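Local coordinates for putative lipoprotein (Bacteroides fragilis, PDB 3QNK) that probably binds glycans at the outer membrane for import through a partner SusC-like transporter, as SusD family members do, at residues 37-42 and 72-77; 118-123 and 151-156. All coordinates share one frame; numbering follows the deposited sequence.

How the contacts relate
Both contacts lie in the N-terminal half of the chain. Their centres are about 17 Å apart. Helix 76-93 starts in the second segment of contact 1, and the next helix, 101-126, carries the first segment of contact 2. The two contacts touch where V76 CG1 packs on M122 CG at 3.8 Å. R125, further along helix 101-126, forms salt bridges with both D74 of contact 1 and E121 of contact 2. A bound phosphate lies about 5 Å from the D74 side chain and an acetate about 4 Å from that of Y153; both probably come from the crystallisation liquor. Contact 1 is polar and joins loops; contact 2 is apolar and joins two helices.

Contact 1 (37-42 and 72-77); sequences QLQENR and QDDDVW
R42 and D74 reach toward each other, tip to tip, and form a salt bridge. R42 NH2 donates to D74 OD1 at 2.7 Å, with an N-H...O angle of 147°. OD1 receives it on its syn lone pair, the side of the other oxygen. The guanidinium and carboxylate planes are nearly coplanar, 17° apart. The arginine chain bends at chi3 (-90°), which turns NE off the line of the extended part. L38 CB lies against one guanidinium face, toward the rim. Q72 O lies over the opposite face, also off centre, 4.0 Å from R42 NH2. Q39 steadies the group from within its own segment. Its OE1 accepts from R42 NE at 3.1 Å, in the carbonyl plane, and more weakly from R42 NH2. The Q39 amide stands almost perpendicular to the D74 carboxylate, with Q39 CD 4.2 Å from D74 OD2. Q39 NE2 is bonded to Y455 OH.

The contact joins two loops of the helix-rich SusD fold. One follows helix 17-29; the other leads into helix 76-93. D74 sits inside a type I' beta turn from D73 to V76, which runs into the first residue of that helix.

D74 has a second cationic partner, as OD2 forms a salt bridge with R125 of helix 101-126. Two arginines near one carboxylate would be expected to favour its charged form. A water links R42 NH1 to Q72 OE1: it donates to OE1 at 2.6 Å and accepts weakly from NH1. Q72 NE2 also bonds A56 O of helix 55-58, and OE1 accepts from K60 N.

Contact 2 (118-123 and 151-156); sequences FYFEMV and ECYDFI
V123 and I156 meet tip to tip between two nearly antiparallel helices, 101-126 and 149-166. The pair belongs to the alpha-alpha superhelix of this SusD-like protein. The axes of the two segments approach to 9.8 Å, with 158° between their directions.

Aliphatic packing fills the middle. V123 CG2 touches C152 CB at 3.6 Å and also meets I156 CD1. The isoleucine lies against the backbone of the facing helix, with CD1 3.7 Å from F120 CA. Its CG1 packs on Y119 CB.

Aromatic contacts lie to either side. Y119 and F155 form an oblique pair, centroids 5.1 Å apart and planes at 64°. The Y119 hydroxyl turns to the chain after its own helix, where OH is bonded to L132 N. F120 and Y153 meet rim to rim through their CE1 atoms. Helix 181-194 packs nearby, with V191 touching F120, Y153 and I156.

One CH-pi contact completes the set. V123 CG1 is anti to the backbone N and sits over a face of the Y153 ring, 3.9 Å from its centroid and 21° off the ring normal.

Contact 1 (37-42 and 72-77)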
# COMPACT_ATOMS: atom_id res chain seq x y z
N GLN B 37 -0.24 -10.68 13.52
CA GLN B 37 -1.48 -10.90 14.28
C GLN B 37 -1.73 -9.73 15.22
O GLN B 37 -1.82 -9.88 16.44
CB GLN B 37 -1.42 -12.23 15.04
CG GLN B 37 -1.57 -13.46 14.14
CD GLN B 37 -2.98 -13.61 13.66
OE1 GLN B 37 -3.91 -13.87 14.47
NE2 GLN B 37 -3.18 -13.39 12.36
N LEU B 38 -1.81 -8.53 14.63
CA LEU B 38 -1.94 -7.30 15.36
C LEU B 38 -3.26 -7.22 16.09
O LEU B 38 -3.25 -6.86 17.27
CB LEU B 38 -1.68 -6.10 14.48
CG LEU B 38 -0.20 -5.93 14.01
CD1 LEU B 38 -0.01 -4.59 13.37
CD2 LEU B 38 0.80 -6.07 15.19
N GLN B 39 -4.35 -7.65 15.49
CA GLN B 39 -5.67 -7.69 16.15
C GLN B 39 -5.65 -8.56 17.42
O GLN B 39 -6.27 -8.16 18.41
CB GLN B 39 -6.77 -8.19 15.18
CG GLN B 39 -7.01 -7.25 14.01
CD GLN B 39 -7.65 -5.96 14.44
OE1 GLN B 39 -7.07 -5.13 15.18
NE2 GLN B 39 -8.84 -5.77 13.95
N GLU B 40 -4.93 -9.73 17.40
CA GLU B 40 -4.82 -10.60 18.57
C GLU B 40 -4.02 -9.92 19.69
O GLU B 40 -4.34 -10.08 20.87
CB GLU B 40 -4.17 -11.95 18.21
CG GLU B 40 -4.47 -13.05 19.22
CD GLU B 40 -5.82 -13.76 19.16
OE1 GLU B 40 -6.69 -13.38 18.34
OE2 GLU B 40 -5.99 -14.71 19.96
N ASN B 41 -2.99 -9.12 19.29
CA ASN B 41 -2.14 -8.35 20.19
C ASN B 41 -2.89 -7.10 20.67
O ASN B 41 -2.35 -6.30 21.46
CB ASN B 41 -0.85 -7.98 19.46
CG ASN B 41 0.10 -9.12 19.32
OD1 ASN B 41 0.57 -9.68 20.31
ND2 ASN B 41 0.43 -9.47 18.09
N ARG B 42 -4.13 -6.91 20.14
CA ARG B 42 -5.00 -5.79 20.56
C ARG B 42 -6.17 -6.39 21.33
O ARG B 42 -7.21 -5.77 21.44
CB ARG B 42 -5.43 -4.88 19.38
CG ARG B 42 -4.20 -4.25 18.74
CD ARG B 42 -4.45 -3.14 17.77
NE ARG B 42 -4.61 -3.64 16.41
CZ ARG B 42 -3.86 -3.31 15.37
NH1 ARG B 42 -2.87 -2.43 15.50
NH2 ARG B 42 -4.10 -3.85 14.18
N GLN B 72 -4.84 3.19 12.63
CA GLN B 72 -4.24 1.87 12.84
C GLN B 72 -5.23 0.77 12.42
O GLN B 72 -5.44 -0.21 13.13
CB GLN B 72 -3.72 1.70 14.28
CG GLN B 72 -2.64 2.74 14.58
CD GLN B 72 -1.82 2.56 15.82
OE1 GLN B 72 -1.95 1.61 16.61
NE2 GLN B 72 -0.91 3.50 15.98
N ASP B 73 -5.82 0.97 11.22
CA ASP B 73 -6.83 0.11 10.58
C ASP B 73 -6.19 -0.99 9.75
O ASP B 73 -6.89 -1.80 9.15
CB ASP B 73 -7.76 0.97 9.69
CG ASP B 73 -7.12 1.66 8.50
OD1 ASP B 73 -5.90 1.99 8.58
OD2 ASP B 73 -7.83 1.88 7.48
N ASP B 74 -4.84 -1.00 9.71
CA ASP B 74 -4.00 -1.96 9.00
C ASP B 74 -4.22 -1.82 7.49
O ASP B 74 -4.08 -2.81 6.76
CB ASP B 74 -4.28 -3.40 9.49
CG ASP B 74 -4.29 -3.56 11.00
OD1 ASP B 74 -3.46 -2.89 11.69
OD2 ASP B 74 -5.12 -4.37 11.50
N ASP B 75 -4.58 -0.60 7.04
CA ASP B 75 -4.84 -0.19 5.65
C ASP B 75 -5.91 -1.04 5.00
O ASP B 75 -5.91 -1.18 3.76
CB ASP B 75 -3.54 -0.26 4.83
CG ASP B 75 -2.43 0.65 5.35
OD1 ASP B 75 -2.62 1.89 5.33
OD2 ASP B 75 -1.36 0.13 5.71
N VAL B 76 -6.85 -1.59 5.82
CA VAL B 76 -7.89 -2.48 5.31
C VAL B 76 -8.84 -1.73 4.34
O VAL B 76 -9.11 -2.26 3.27
CB VAL B 76 -8.61 -3.28 6.42
CG1 VAL B 76 -9.88 -3.97 5.89
CG2 VAL B 76 -7.66 -4.32 6.99
N TRP B 77 -9.27 -0.51 4.68
CA TRP B 77 -10.15 0.28 3.81
C TRP B 77 -9.49 0.50 2.42
O TRP B 77 -10.10 0.16 1.40
CB TRP B 77 -10.49 1.62 4.48
CG TRP B 77 -11.54 2.42 3.76
CD1 TRP B 77 -11.37 3.17 2.63
CD2 TRP B 77 -12.91 2.59 4.15
NE1 TRP B 77 -12.54 3.81 2.31
CE2 TRP B 77 -13.51 3.47 3.21
CE3 TRP B 77 -13.70 2.08 5.19
CZ2 TRP B 77 -14.87 3.82 3.27
CZ3 TRP B 77 -15.05 2.43 5.25
CH2 TRP B 77 -15.61 3.29 4.29
O HOH W 1 -3.70 -0.02 17.50

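Contact 2 (118-123 and 151-156)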
# COMPACT_ATOMS: atom_id res chain seq x y z
N PHE B 118 -13.88 -10.51 1.33
CA PHE B 118 -13.19 -9.21 1.31
C PHE B 118 -14.02 -8.15 2.00
O PHE B 118 -13.47 -7.43 2.83
CB PHE B 118 -12.81 -8.78 -0.11
CG PHE B 118 -11.84 -9.71 -0.79
CD1 PHE B 118 -10.83 -10.33 -0.08
CD2 PHE B 118 -11.90 -9.92 -2.16
CE1 PHE B 118 -9.92 -11.19 -0.71
CE2 PHE B 118 -11.00 -10.78 -2.80
CZ PHE B 118 -10.01 -11.40 -2.07
N TYR B 119 -15.34 -8.07 1.71
CA TYR B 119 -16.24 -7.12 2.34
C TYR B 119 -16.39 -7.41 3.83
O TYR B 119 -16.45 -6.46 4.63
CB TYR B 119 -17.60 -7.08 1.68
CG TYR B 119 -17.74 -6.01 0.61
CD1 TYR B 119 -17.70 -4.65 0.95
CD2 TYR B 119 -17.98 -6.34 -0.72
CE1 TYR B 119 -17.83 -3.66 -0.02
CE2 TYR B 119 -18.12 -5.35 -1.69
CZ TYR B 119 -18.03 -4.02 -1.34
OH TYR B 119 -18.17 -3.06 -2.30
N PHE B 120 -16.40 -8.71 4.22
CA PHE B 120 -16.52 -9.08 5.64
C PHE B 120 -15.32 -8.57 6.42
O PHE B 120 -15.53 -8.11 7.53
CB PHE B 120 -16.68 -10.59 5.82
CG PHE B 120 -16.93 -11.06 7.24
CD1 PHE B 120 -17.88 -10.42 8.05
CD2 PHE B 120 -16.29 -12.18 7.75
CE1 PHE B 120 -18.13 -10.87 9.35
CE2 PHE B 120 -16.56 -12.64 9.05
CZ PHE B 120 -17.47 -11.99 9.84
N GLU B 121 -14.10 -8.59 5.85
CA GLU B 121 -12.91 -8.04 6.53
C GLU B 121 -13.05 -6.56 6.83
O GLU B 121 -12.57 -6.08 7.87
CB GLU B 121 -11.63 -8.24 5.72
CG GLU B 121 -10.82 -9.44 6.20
CD GLU B 121 -10.50 -9.54 7.68
OE1 GLU B 121 -9.96 -8.56 8.23
OE2 GLU B 121 -10.77 -10.60 8.28
N MSE B 122 -13.74 -5.83 5.94
CA MSE B 122 -13.98 -4.40 6.12
C MSE B 122 -15.10 -4.18 7.12
O MSE B 122 -14.93 -3.40 8.06
CB MSE B 122 -14.31 -3.75 4.78
CG MSE B 122 -13.12 -3.70 3.83
SE MSE B 122 -13.46 -2.56 2.33
CE MSE B 122 -14.28 -3.78 1.24
N VAL B 123 -16.25 -4.85 6.92
CA VAL B 123 -17.44 -4.69 7.76
C VAL B 123 -17.15 -5.05 9.22
O VAL B 123 -17.55 -4.28 10.09
CB VAL B 123 -18.66 -5.46 7.20
CG1 VAL B 123 -19.86 -5.40 8.14
CG2 VAL B 123 -19.04 -4.90 5.84
N GLU B 151 -27.26 -3.46 5.88
CA GLU B 151 -27.19 -3.55 4.42
C GLU B 151 -25.92 -4.27 3.95
O GLU B 151 -25.96 -5.07 3.01
CB GLU B 151 -27.18 -2.15 3.84
CG GLU B 151 -28.44 -1.70 3.15
CD GLU B 151 -28.16 -0.51 2.25
OE1 GLU B 151 -27.83 0.58 2.76
OE2 GLU B 151 -28.20 -0.72 1.01
N CYS B 152 -24.79 -3.97 4.59
CA CYS B 152 -23.50 -4.56 4.29
C CYS B 152 -23.52 -6.06 4.63
O CYS B 152 -23.12 -6.87 3.79
CB CYS B 152 -22.40 -3.81 5.03
SG CYS B 152 -22.19 -2.08 4.49
N TYR B 153 -24.10 -6.44 5.80
CA TYR B 153 -24.23 -7.85 6.17
C TYR B 153 -25.15 -8.57 5.18
O TYR B 153 -24.86 -9.70 4.79
CB TYR B 153 -24.70 -8.02 7.62
CG TYR B 153 -23.56 -7.95 8.61
CD1 TYR B 153 -22.59 -8.94 8.67
CD2 TYR B 153 -23.46 -6.88 9.50
CE1 TYR B 153 -21.54 -8.86 9.59
CE2 TYR B 153 -22.43 -6.81 10.42
CZ TYR B 153 -21.47 -7.79 10.47
OH TYR B 153 -20.43 -7.66 11.36
N ASP B 154 -26.21 -7.87 4.68
CA ASP B 154 -27.13 -8.39 3.66
C ASP B 154 -26.37 -8.65 2.35
O ASP B 154 -26.55 -9.71 1.76
CB ASP B 154 -28.30 -7.43 3.40
CG ASP B 154 -29.35 -7.34 4.48
OD1 ASP B 154 -29.37 -8.22 5.36
OD2 ASP B 154 -30.20 -6.43 4.40
N PHE B 155 -25.51 -7.69 1.92
CA PHE B 155 -24.69 -7.81 0.70
C PHE B 155 -23.79 -9.03 0.79
O PHE B 155 -23.84 -9.87 -0.11
CB PHE B 155 -23.86 -6.52 0.47
CG PHE B 155 -23.17 -6.43 -0.86
CD1 PHE B 155 -21.95 -7.06 -1.08
CD2 PHE B 155 -23.70 -5.66 -1.89
CE1 PHE B 155 -21.31 -6.98 -2.31
CE2 PHE B 155 -23.04 -5.55 -3.10
CZ PHE B 155 -21.85 -6.22 -3.31
N ILE B 156 -23.01 -9.16 1.88
CA ILE B 156 -22.09 -10.29 2.14
C ILE B 156 -22.85 -11.61 2.08
O ILE B 156 -22.43 -12.53 1.37
CB ILE B 156 -21.32 -10.13 3.49
CG1 ILE B 156 -20.41 -8.88 3.50
CG2 ILE B 156 -20.51 -11.39 3.81
CD1 ILE B 156 -20.08 -8.39 4.89